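Local coordinates for triacylglycerol lipase (PDB 5AH1), which hydrolyses ester bonds, probably of triacylglycerols, and also cleaves synthetic polyesters, as a zinc-binding enzyme of the alpha/beta-hydrolase family, at residues T121-D130 against Y267-G275; Q186-E197 against A313-Q323. All blocks are in the same frame, centred on the assembly; numbering follows the deposited sequence. Where two conformers were deposited one is given.

Contact 1 (T121-D130 against Y267-G275); sequences TVGPVSSNWD and YDLKLDQWG. With ZN (zinc ion), chain B.
Methyl CG2 of Thr121 packs crosswise against the end of the Lys270 chain, 4.0 Å from CE. A bend about the lysine's CD-CE bond (chi4 66°) turns NZ back to Asp268 O in its own loop, to which it gives a hydrogen bond; NZ also forms a salt bridge with Glu93 and reaches Val122 O through a water. The CA atoms come nearest at Gly123, 5.4 Å from that of Lys270. Pro124 brings CD to 3.3 Å from Leu269 O, while its CG meets methyl CD2 of Leu269. Val125 crosses Leu271 at about a right angle, CG2 lying 3.9 Å from CD1; its backbone N donates to a second water, which in turn donates to Leu269 O. In one of its two conformers Ser126 touches Leu271 CD2 with OG. Ser127 caps the following helix, its OG accepting from Asp130 N at 3.0 Å. Asp130 ends the run: OD1 binds the zinc ion at 1.9 Å, and OD2 accepts from Gln273 NE2 at 2.9 Å. That donor lies 31° out of the carboxylate plane, on the anti side, though the oxygen is in the plane of the amide. A further water joins OD2 to Trp274 NE1, so Gln273 directly, and Trp274 through water, make a second shell to this zinc ligand. The contact thus fits the loop 267-275 against the loop between strand 117-120, at the edge of the central sheet, and helix 128-140, with Leu269 also packing on helices 242-257 and 284-292.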
loop_
_atom_site.group_PDB
_atom_site.type_symbol
_atom_site.label_atom_id
_atom_site.label_comp_id
_atom_site.label_asym_id
_atom_site.label_seq_id
_atom_site.Cartn_x
_atom_site.Cartn_y
_atom_site.Cartn_z
ATOM N N THR A 121 -9.456 -6.226 0.070
ATOM C CA THR A 121 -9.731 -4.966 0.744
ATOM C C THR A 121 -9.519 -5.146 2.241
ATOM O O THR A 121 -10.033 -6.101 2.831
ATOM C CB THR A 121 -11.128 -4.469 0.382
ATOM O OG1 THR A 121 -11.133 -4.244 -1.042
ATOM C CG2 THR A 121 -11.470 -3.188 1.121
ATOM N N VAL A 122 -8.728 -4.252 2.830
ATOM C CA VAL A 122 -8.354 -4.308 4.233
ATOM C C VAL A 122 -8.552 -2.933 4.887
ATOM O O VAL A 122 -8.972 -1.989 4.219
ATOM C CB VAL A 122 -6.898 -4.818 4.391
ATOM C CG1 VAL A 122 -6.755 -6.224 3.785
ATOM C CG2 VAL A 122 -5.892 -3.853 3.756
ATOM N N GLY A 123 -8.277 -2.811 6.189
ATOM C CA GLY A 123 -8.553 -1.574 6.884
ATOM C C GLY A 123 -7.754 -0.420 6.292
ATOM O O GLY A 123 -6.525 -0.534 6.135
ATOM N N PRO A 124 -8.422 0.692 5.955
ATOM C CA PRO A 124 -7.711 1.802 5.313
ATOM C C PRO A 124 -6.710 2.520 6.233
ATOM O O PRO A 124 -5.773 3.149 5.729
ATOM C CB PRO A 124 -8.838 2.741 4.875
ATOM C CG PRO A 124 -9.974 2.415 5.780
ATOM C CD PRO A 124 -9.873 0.941 6.018
ATOM N N VAL A 125 -6.920 2.489 7.549
ATOM C CA VAL A 125 -6.046 3.218 8.462
ATOM C C VAL A 125 -5.545 2.373 9.631
ATOM O O VAL A 125 -5.013 2.900 10.600
ATOM C CB VAL A 125 -6.766 4.490 8.989
ATOM C CG1 VAL A 125 -7.134 5.434 7.837
ATOM C CG2 VAL A 125 -8.017 4.148 9.802
ATOM N N SER A 126 -5.706 1.062 9.520
ATOM C CA SER A 126 -5.239 0.143 10.545
ATOM C C SER A 126 -3.756 -0.197 10.391
ATOM O O SER A 126 -3.124 0.120 9.379
ATOM C CB SER A 126 -6.105 -1.108 10.559
ATOM O OG SER A 126 -7.440 -0.747 10.891
ATOM N N SER A 127 -3.193 -0.864 11.397
ATOM C CA SER A 127 -1.795 -1.252 11.347
ATOM C C SER A 127 -1.549 -2.313 10.272
ATOM O O SER A 127 -2.459 -2.981 9.805
ATOM C CB SER A 127 -1.363 -1.825 12.681
ATOM O OG SER A 127 -2.058 -3.034 12.925
ATOM N N ASN A 128 -0.288 -2.477 9.898
ATOM C CA ASN A 128 0.076 -3.529 8.952
ATOM C C ASN A 128 -0.215 -4.924 9.509
ATOM O O ASN A 128 -0.625 -5.810 8.762
ATOM C CB ASN A 128 1.544 -3.381 8.548
ATOM C CG ASN A 128 1.726 -2.340 7.474
ATOM O OD1 ASN A 128 1.106 -2.443 6.408
ATOM N ND2 ASN A 128 2.588 -1.361 7.710
ATOM N N TRP A 129 -0.003 -5.138 10.801
ATOM C CA TRP A 129 -0.389 -6.413 11.397
ATOM C C TRP A 129 -1.888 -6.655 11.199
ATOM O O TRP A 129 -2.322 -7.716 10.719
ATOM C CB TRP A 129 -0.069 -6.416 12.884
ATOM C CG TRP A 129 -0.532 -7.655 13.615
ATOM C CD1 TRP A 129 -1.811 -7.929 14.056
ATOM C CD2 TRP A 129 0.270 -8.786 14.007
ATOM N NE1 TRP A 129 -1.838 -9.144 14.686
ATOM C CE2 TRP A 129 -0.579 -9.687 14.676
ATOM C CE3 TRP A 129 1.629 -9.129 13.847
ATOM C CZ2 TRP A 129 -0.113 -10.879 15.229
ATOM C CZ3 TRP A 129 2.076 -10.310 14.384
ATOM C CH2 TRP A 129 1.213 -11.178 15.053
ATOM N N ASP A 130 -2.701 -5.664 11.568
ATOM C CA ASP A 130 -4.144 -5.845 11.488
ATOM C C ASP A 130 -4.552 -6.077 10.028
ATOM O O ASP A 130 -5.365 -6.949 9.730
ATOM C CB ASP A 130 -4.900 -4.640 12.056
ATOM C CG ASP A 130 -4.778 -4.486 13.592
ATOM O OD1 ASP A 130 -4.027 -5.244 14.262
ATOM O OD2 ASP A 130 -5.471 -3.585 14.129
ATOM N N TYR A 267 -18.255 4.856 2.112
ATOM C CA TYR A 267 -17.013 4.218 2.540
ATOM C C TYR A 267 -17.050 3.941 4.041
ATOM O O TYR A 267 -17.768 4.589 4.786
ATOM C CB TYR A 267 -15.781 5.056 2.157
ATOM C CG TYR A 267 -15.762 6.439 2.737
ATOM C CD1 TYR A 267 -16.439 7.482 2.115
ATOM C CD2 TYR A 267 -15.094 6.705 3.917
ATOM C CE1 TYR A 267 -16.435 8.752 2.645
ATOM C CE2 TYR A 267 -15.079 7.965 4.452
ATOM C CZ TYR A 267 -15.759 8.988 3.826
ATOM O OH TYR A 267 -15.730 10.236 4.398
ATOM N N ASP A 268 -16.264 2.958 4.456
ATOM C CA ASP A 268 -16.262 2.421 5.816
ATOM C C ASP A 268 -14.796 2.377 6.236
ATOM O O ASP A 268 -13.953 1.880 5.492
ATOM C CB ASP A 268 -16.898 1.021 5.748
ATOM C CG ASP A 268 -16.913 0.259 7.078
ATOM O OD1 ASP A 268 -16.338 0.700 8.097
ATOM O OD2 ASP A 268 -17.534 -0.836 7.080
ATOM N N LEU A 269 -14.476 2.943 7.392
ATOM C CA LEU A 269 -13.088 2.966 7.881
ATOM C C LEU A 269 -12.668 1.658 8.550
ATOM O O LEU A 269 -11.489 1.459 8.828
ATOM C CB LEU A 269 -12.853 4.130 8.831
ATOM C CG LEU A 269 -13.121 5.503 8.223
ATOM C CD1 LEU A 269 -13.050 6.576 9.294
ATOM C CD2 LEU A 269 -12.156 5.804 7.083
ATOM N N LYS A 270 -13.623 0.763 8.787
ATOM C CA LYS A 270 -13.333 -0.618 9.186
ATOM C C LYS A 270 -12.528 -0.720 10.481
ATOM O O LYS A 270 -11.703 -1.618 10.639
ATOM C CB LYS A 270 -12.642 -1.371 8.038
ATOM C CG LYS A 270 -13.334 -1.157 6.695
ATOM C CD LYS A 270 -12.804 -2.036 5.550
ATOM C CE LYS A 270 -13.559 -1.754 4.264
ATOM N NZ LYS A 270 -13.329 -0.400 3.730
ATOM N N LEU A 271 -12.840 0.151 11.441
ATOM C CA LEU A 271 -12.179 0.152 12.746
ATOM C C LEU A 271 -12.998 -0.619 13.794
ATOM O O LEU A 271 -12.980 -0.280 14.973
ATOM C CB LEU A 271 -11.899 1.600 13.181
ATOM C CG LEU A 271 -10.817 2.272 12.319
ATOM C CD1 LEU A 271 -10.841 3.771 12.509
ATOM C CD2 LEU A 271 -9.429 1.714 12.602
ATOM N N ASP A 272 -13.679 -1.664 13.343
ATOM C CA ASP A 272 -14.494 -2.527 14.192
ATOM C C ASP A 272 -13.739 -2.996 15.437
ATOM O O ASP A 272 -14.309 -3.067 16.528
ATOM C CB ASP A 272 -14.945 -3.780 13.429
ATOM C CG ASP A 272 -15.700 -3.480 12.149
ATOM O OD1 ASP A 272 -15.349 -2.528 11.425
ATOM O OD2 ASP A 272 -16.642 -4.244 11.859
ATOM N N GLN A 273 -12.465 -3.336 15.266
ATOM C CA GLN A 273 -11.707 -3.973 16.338
ATOM C C GLN A 273 -11.462 -3.030 17.503
ATOM O O GLN A 273 -11.243 -3.476 18.614
ATOM C CB GLN A 273 -10.396 -4.593 15.822
ATOM C CG GLN A 273 -9.248 -3.624 15.535
ATOM C CD GLN A 273 -9.350 -2.962 14.183
ATOM O OE1 GLN A 273 -10.430 -2.582 13.724
ATOM N NE2 GLN A 273 -8.210 -2.816 13.526
ATOM N N TRP A 274 -11.497 -1.731 17.203
ATOM C CA TRP A 274 -11.311 -0.670 18.180
ATOM C C TRP A 274 -12.614 -0.150 18.769
ATOM O O TRP A 274 -12.597 0.813 19.516
ATOM C CB TRP A 274 -10.559 0.501 17.537
ATOM C CG TRP A 274 -9.142 0.180 17.143
ATOM C CD1 TRP A 274 -8.656 -0.002 15.879
ATOM C CD2 TRP A 274 -8.032 0.002 18.026
ATOM N NE1 TRP A 274 -7.312 -0.280 15.914
ATOM C CE2 TRP A 274 -6.899 -0.263 17.223
ATOM C CE3 TRP A 274 -7.877 0.066 19.415
ATOM C CZ2 TRP A 274 -5.647 -0.490 17.763
ATOM C CZ3 TRP A 274 -6.630 -0.150 19.948
ATOM C CH2 TRP A 274 -5.520 -0.414 19.120
ATOM N N GLY A 275 -13.741 -0.775 18.448
ATOM C CA GLY A 275 -15.025 -0.297 18.929
ATOM C C GLY A 275 -15.439 0.983 18.234
ATOM O O GLY A 275 -16.214 1.760 18.793
HETATM ZN ZN ZN B . -3.974 -4.668 16.111
HETATM O O HOH W 1 -10.688 -0.310 2.856
HETATM O O HOH W 2 -8.784 0.879 9.049
HETATM O O HOH W 3 -9.074 -2.508 10.204
HETATM O O HOH W 4 -5.058 -0.923 13.786
#

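Contact 2 (Q186-E197 against A313-Q323); sequences QTIRTLTQLLSE and AQELNTWVKAQ
Val320 lies between helix 186-197 and the indole of its neighbour Trp319: CG1 presses on the helix backbone, 3.4 Å from Arg189 O, while CG2 sits over the centre of one indole face. The benzo end of Trp319 then reaches the helix, with Leu194 CD2 at the ring edge, 3.9 Å from CZ3, and Gln193 CG and Thr190 CG2 approaching obliquely. The amide of Gln193 stands steeply to the indole, their planes 80° apart. Its CG is anti to the backbone N (chi1 173°) and the chain folds at chi2, carrying OE1 to the extended segment after Trp319, where it accepts from Lys321 N at 2.9 Å and, weakly, from Gln323 NE2. That NE2 makes a nearly straight bond to the anti lone pair of Glu197 OE2. Towards the other end, the Arg189 guanidinium takes both acceptors at its edge, NH2 giving to Asn317 OD1 at 2.8 Å and to Val320 O at 3.3 Å; its plane is turned well away from that of the asparagine amide. Leu316 crosses Thr190 at about a right angle, CD1 and CD2 each 3.7 Å from Thr190 OG1. Helix 313-317 runs 23° from parallel to helix 186-197. In this alpha/beta-hydrolase, helix 183-197 follows the probable nucleophile elbow after strand 176-181, and residues 318-323 lead from helix 310-317 to strand 327-331 of the central parallel sheet.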
loop_
_atom_site.group_PDB
_atom_site.type_symbol
_atom_site.label_atom_id
_atom_site.label_comp_id
_atom_site.label_asym_id
_atom_site.label_seq_id
_atom_site.Cartn_x
_atom_site.Cartn_y
_atom_site.Cartn_z
ATOM N N GLN A 186 3.820 -2.824 2.391
ATOM C CA GLN A 186 4.176 -3.262 3.734
ATOM C C GLN A 186 3.265 -4.387 4.185
ATOM O O GLN A 186 3.714 -5.369 4.792
ATOM C CB GLN A 186 4.062 -2.117 4.736
ATOM C CG GLN A 186 5.085 -1.018 4.626
ATOM C CD GLN A 186 4.777 0.063 5.633
ATOM O OE1 GLN A 186 3.657 0.610 5.643
ATOM N NE2 GLN A 186 5.731 0.352 6.523
ATOM N N THR A 187 1.969 -4.253 3.907
ATOM C CA THR A 187 0.996 -5.252 4.340
ATOM C C THR A 187 1.274 -6.614 3.704
ATOM O O THR A 187 1.194 -7.636 4.378
ATOM C CB THR A 187 -0.420 -4.799 4.004
ATOM O OG1 THR A 187 -0.694 -3.558 4.674
ATOM C CG2 THR A 187 -1.454 -5.844 4.425
ATOM N N ILE A 188 1.595 -6.652 2.411
ATOM C CA ILE A 188 1.842 -7.944 1.752
ATOM C C ILE A 188 3.172 -8.561 2.173
ATOM O O ILE A 188 3.287 -9.785 2.273
ATOM C CB ILE A 188 1.705 -7.882 0.188
ATOM C CG1 ILE A 188 2.723 -6.933 -0.443
ATOM C CG2 ILE A 188 0.281 -7.467 -0.161
ATOM C CD1 ILE A 188 2.727 -6.968 -1.963
ATOM N N ARG A 189 4.167 -7.727 2.488
ATOM C CA ARG A 189 5.408 -8.246 3.064
ATOM C C ARG A 189 5.107 -8.938 4.379
ATOM O O ARG A 189 5.640 -9.987 4.693
ATOM C CB ARG A 189 6.426 -7.136 3.279
ATOM C CG ARG A 189 7.110 -6.589 2.017
ATOM C CD ARG A 189 7.910 -5.324 2.308
ATOM N NE ARG A 189 8.781 -5.523 3.468
ATOM C CZ ARG A 189 9.028 -4.608 4.402
ATOM N NH1 ARG A 189 8.613 -3.362 4.234
ATOM N NH2 ARG A 189 9.733 -4.947 5.464
ATOM N N THR A 190 4.259 -8.297 5.176
ATOM C CA THR A 190 3.907 -8.756 6.532
ATOM C C THR A 190 3.125 -10.074 6.460
ATOM O O THR A 190 3.405 -11.024 7.190
ATOM C CB THR A 190 3.089 -7.691 7.286
ATOM O OG1 THR A 190 3.855 -6.487 7.349
ATOM C CG2 THR A 190 2.740 -8.115 8.709
ATOM N N LEU A 191 2.151 -10.158 5.558
ATOM C CA LEU A 191 1.425 -11.407 5.379
ATOM C C LEU A 191 2.377 -12.529 4.977
ATOM O O LEU A 191 2.283 -13.643 5.495
ATOM C CB LEU A 191 0.338 -11.254 4.313
ATOM C CG LEU A 191 -0.427 -12.548 4.019
ATOM C CD1 LEU A 191 -1.346 -12.905 5.148
ATOM C CD2 LEU A 191 -1.228 -12.463 2.720
ATOM N N THR A 192 3.298 -12.246 4.068
ATOM C CA THR A 192 4.212 -13.277 3.582
ATOM C C THR A 192 5.120 -13.773 4.722
ATOM O O THR A 192 5.361 -14.971 4.876
ATOM C CB THR A 192 5.025 -12.756 2.382
ATOM O OG1 THR A 192 4.122 -12.386 1.332
ATOM C CG2 THR A 192 5.980 -13.814 1.886
ATOM N N GLN A 193 5.528 -12.857 5.599
ATOM C CA GLN A 193 6.343 -13.185 6.759
ATOM C C GLN A 193 5.579 -14.111 7.706
ATOM O O GLN A 193 6.080 -15.146 8.147
ATOM C CB GLN A 193 6.749 -11.912 7.491
ATOM C CG GLN A 193 7.468 -12.161 8.802
ATOM C CD GLN A 193 8.838 -12.746 8.628
ATOM O OE1 GLN A 193 9.529 -12.493 7.632
ATOM N NE2 GLN A 193 9.238 -13.556 9.592
ATOM N N LEU A 194 4.351 -13.723 8.033
ATOM C CA LEU A 194 3.529 -14.511 8.936
ATOM C C LEU A 194 3.191 -15.883 8.349
ATOM O O LEU A 194 3.294 -16.896 9.035
ATOM C CB LEU A 194 2.249 -13.744 9.290
ATOM C CG LEU A 194 2.455 -12.562 10.251
ATOM C CD1 LEU A 194 1.199 -11.736 10.374
ATOM C CD2 LEU A 194 2.909 -13.025 11.640
ATOM N N LEU A 195 2.780 -15.935 7.089
ATOM C CA LEU A 195 2.491 -17.219 6.472
ATOM C C LEU A 195 3.692 -18.152 6.582
ATOM O O LEU A 195 3.563 -19.304 6.975
ATOM C CB LEU A 195 2.086 -17.055 5.005
ATOM C CG LEU A 195 0.677 -16.501 4.767
ATOM C CD1 LEU A 195 0.526 -16.144 3.298
ATOM C CD2 LEU A 195 -0.392 -17.491 5.202
ATOM N N SER A 196 4.872 -17.623 6.283
ATOM C CA SER A 196 6.070 -18.445 6.214
ATOM C C SER A 196 6.565 -18.860 7.590
ATOM O O SER A 196 6.910 -20.018 7.804
ATOM C CB SER A 196 7.179 -17.675 5.493
ATOM O OG SER A 196 6.821 -17.317 4.165
ATOM N N GLU A 197 6.604 -17.915 8.523
ATOM C CA GLU A 197 7.272 -18.147 9.803
ATOM C C GLU A 197 6.374 -18.062 11.034
ATOM O O GLU A 197 6.808 -18.419 12.121
ATOM C CB GLU A 197 8.446 -17.180 9.963
ATOM C CG GLU A 197 9.520 -17.352 8.904
ATOM C CD GLU A 197 10.838 -16.720 9.297
ATOM O OE1 GLU A 197 11.454 -17.189 10.271
ATOM O OE2 GLU A 197 11.261 -15.744 8.654
ATOM N N ALA A 313 8.158 1.981 10.449
ATOM C CA ALA A 313 8.536 1.135 9.315
ATOM C C ALA A 313 9.836 0.396 9.654
ATOM O O ALA A 313 9.982 -0.789 9.337
ATOM C CB ALA A 313 8.697 1.977 8.077
ATOM N N GLN A 314 10.784 1.090 10.281
ATOM C CA GLN A 314 11.999 0.447 10.742
ATOM C C GLN A 314 11.664 -0.701 11.679
ATOM O O GLN A 314 12.215 -1.797 11.558
ATOM C CB GLN A 314 12.889 1.466 11.444
ATOM C CG GLN A 314 14.156 0.892 12.035
ATOM C CD GLN A 314 15.043 1.988 12.587
ATOM O OE1 GLN A 314 16.038 2.356 11.993
ATOM N NE2 GLN A 314 14.645 2.549 13.718
ATOM N N GLU A 315 10.750 -0.459 12.621
ATOM C CA GLU A 315 10.356 -1.527 13.534
ATOM C C GLU A 315 9.781 -2.750 12.790
ATOM O O GLU A 315 10.119 -3.881 13.108
ATOM C CB GLU A 315 9.360 -1.028 14.579
ATOM C CG GLU A 315 9.036 -2.092 15.630
ATOM C CD GLU A 315 8.010 -1.671 16.672
ATOM O OE1 GLU A 315 7.303 -0.681 16.459
ATOM O OE2 GLU A 315 7.880 -2.374 17.696
ATOM N N LEU A 316 8.888 -2.509 11.831
ATOM C CA LEU A 316 8.352 -3.585 10.998
ATOM C C LEU A 316 9.475 -4.359 10.318
ATOM O O LEU A 316 9.474 -5.583 10.309
ATOM C CB LEU A 316 7.382 -3.011 9.966
ATOM C CG LEU A 316 6.567 -4.065 9.202
ATOM C CD1 LEU A 316 5.436 -4.596 10.076
ATOM C CD2 LEU A 316 6.034 -3.526 7.896
ATOM N N ASN A 317 10.457 -3.625 9.812
ATOM C CA ASN A 317 11.549 -4.220 9.081
ATOM C C ASN A 317 12.411 -5.143 9.936
ATOM O O ASN A 317 13.100 -6.010 9.389
ATOM C CB ASN A 317 12.413 -3.135 8.473
ATOM C CG ASN A 317 11.709 -2.343 7.403
ATOM O OD1 ASN A 317 10.645 -2.740 6.917
ATOM N ND2 ASN A 317 12.327 -1.237 6.976
ATOM N N THR A 318 12.428 -4.930 11.254
ATOM C CA THR A 318 13.251 -5.769 12.106
ATOM C C THR A 318 12.737 -7.208 12.217
ATOM O O THR A 318 13.467 -8.074 12.688
ATOM C CB THR A 318 13.447 -5.183 13.521
ATOM O OG1 THR A 318 12.199 -5.196 14.210
ATOM C CG2 THR A 318 14.053 -3.789 13.452
ATOM N N TRP A 319 11.521 -7.477 11.736
ATOM C CA TRP A 319 11.008 -8.850 11.751
ATOM C C TRP A 319 10.348 -9.291 10.444
ATOM O O TRP A 319 10.196 -10.488 10.224
ATOM C CB TRP A 319 10.071 -9.082 12.940
ATOM C CG TRP A 319 8.748 -8.379 12.862
ATOM C CD1 TRP A 319 8.483 -7.078 13.164
ATOM C CD2 TRP A 319 7.499 -8.954 12.434
ATOM N NE1 TRP A 319 7.148 -6.806 12.950
ATOM C CE2 TRP A 319 6.522 -7.946 12.505
ATOM C CE3 TRP A 319 7.125 -10.227 11.997
ATOM C CZ2 TRP A 319 5.196 -8.173 12.145
ATOM C CZ3 TRP A 319 5.803 -10.451 11.672
ATOM C CH2 TRP A 319 4.858 -9.437 11.733
ATOM N N VAL A 320 9.967 -8.346 9.589
ATOM C CA VAL A 320 9.341 -8.706 8.323
ATOM C C VAL A 320 10.430 -8.768 7.251
ATOM O O VAL A 320 10.839 -7.745 6.706
ATOM C CB VAL A 320 8.199 -7.724 7.953
ATOM C CG1 VAL A 320 7.630 -8.035 6.590
ATOM C CG2 VAL A 320 7.098 -7.784 8.995
ATOM N N LYS A 321 10.890 -9.984 6.959
ATOM C CA LYS A 321 12.033 -10.191 6.073
ATOM C C LYS A 321 11.613 -10.771 4.746
ATOM O O LYS A 321 10.545 -11.383 4.607
ATOM C CB LYS A 321 13.073 -11.095 6.728
ATOM C CG LYS A 321 12.705 -12.541 6.841
ATOM C CD LYS A 321 13.796 -13.369 7.504
ATOM C CE LYS A 321 14.819 -13.866 6.527
ATOM N NZ LYS A 321 15.724 -14.849 7.205
ATOM N N ALA A 322 12.472 -10.564 3.756
ATOM C CA ALA A 322 12.300 -11.203 2.460
ATOM C C ALA A 322 12.569 -12.691 2.616
ATOM O O ALA A 322 13.661 -13.099 3.032
ATOM C CB ALA A 322 13.260 -10.608 1.427
ATOM N N GLN A 323 11.565 -13.502 2.306
ATOM C CA GLN A 323 11.670 -14.950 2.426
ATOM C C GLN A 323 12.454 -15.534 1.253
ATOM O O GLN A 323 12.373 -15.032 0.134
ATOM C CB GLN A 323 10.258 -15.530 2.496
ATOM C CG GLN A 323 9.500 -15.089 3.753
ATOM C CD GLN A 323 10.136 -15.636 5.018
ATOM O OE1 GLN A 323 10.540 -16.799 5.072
ATOM N NE2 GLN A 323 10.240 -14.808 6.043
HETATM O O HOH W 5 8.328 -1.156 6.373
HETATM O O HOH W 6 8.099 -10.929 3.328
HETATM O O HOH W 7 10.731 -7.657 3.808
HETATM O O HOH W 8 14.197 -16.971 8.969
#

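How the contacts relate
Contacts 1 and 2 lie with their centres about 19 Å apart and meet through the start of helix 128-140. Asn128 faces helix 186-197 with its amide: OD1 is 2.7 Å from Thr187 OG1 and ND2 is 3.0 Å from Gln186 OE1, both probable hydrogen bonds. Next to it, Trp129 packs its CE3 3.9 Å from Trp319 CH2 and its CZ3 against Leu194. Contact 1 holds the zinc ligand Asp130, whose site His150, His156 and Asp302 complete; in contact 2 the side chain of Leu194 is about 10 Å from that ion. Gln186 and Val122 both lie near the probable nucleophile elbow, without touching it.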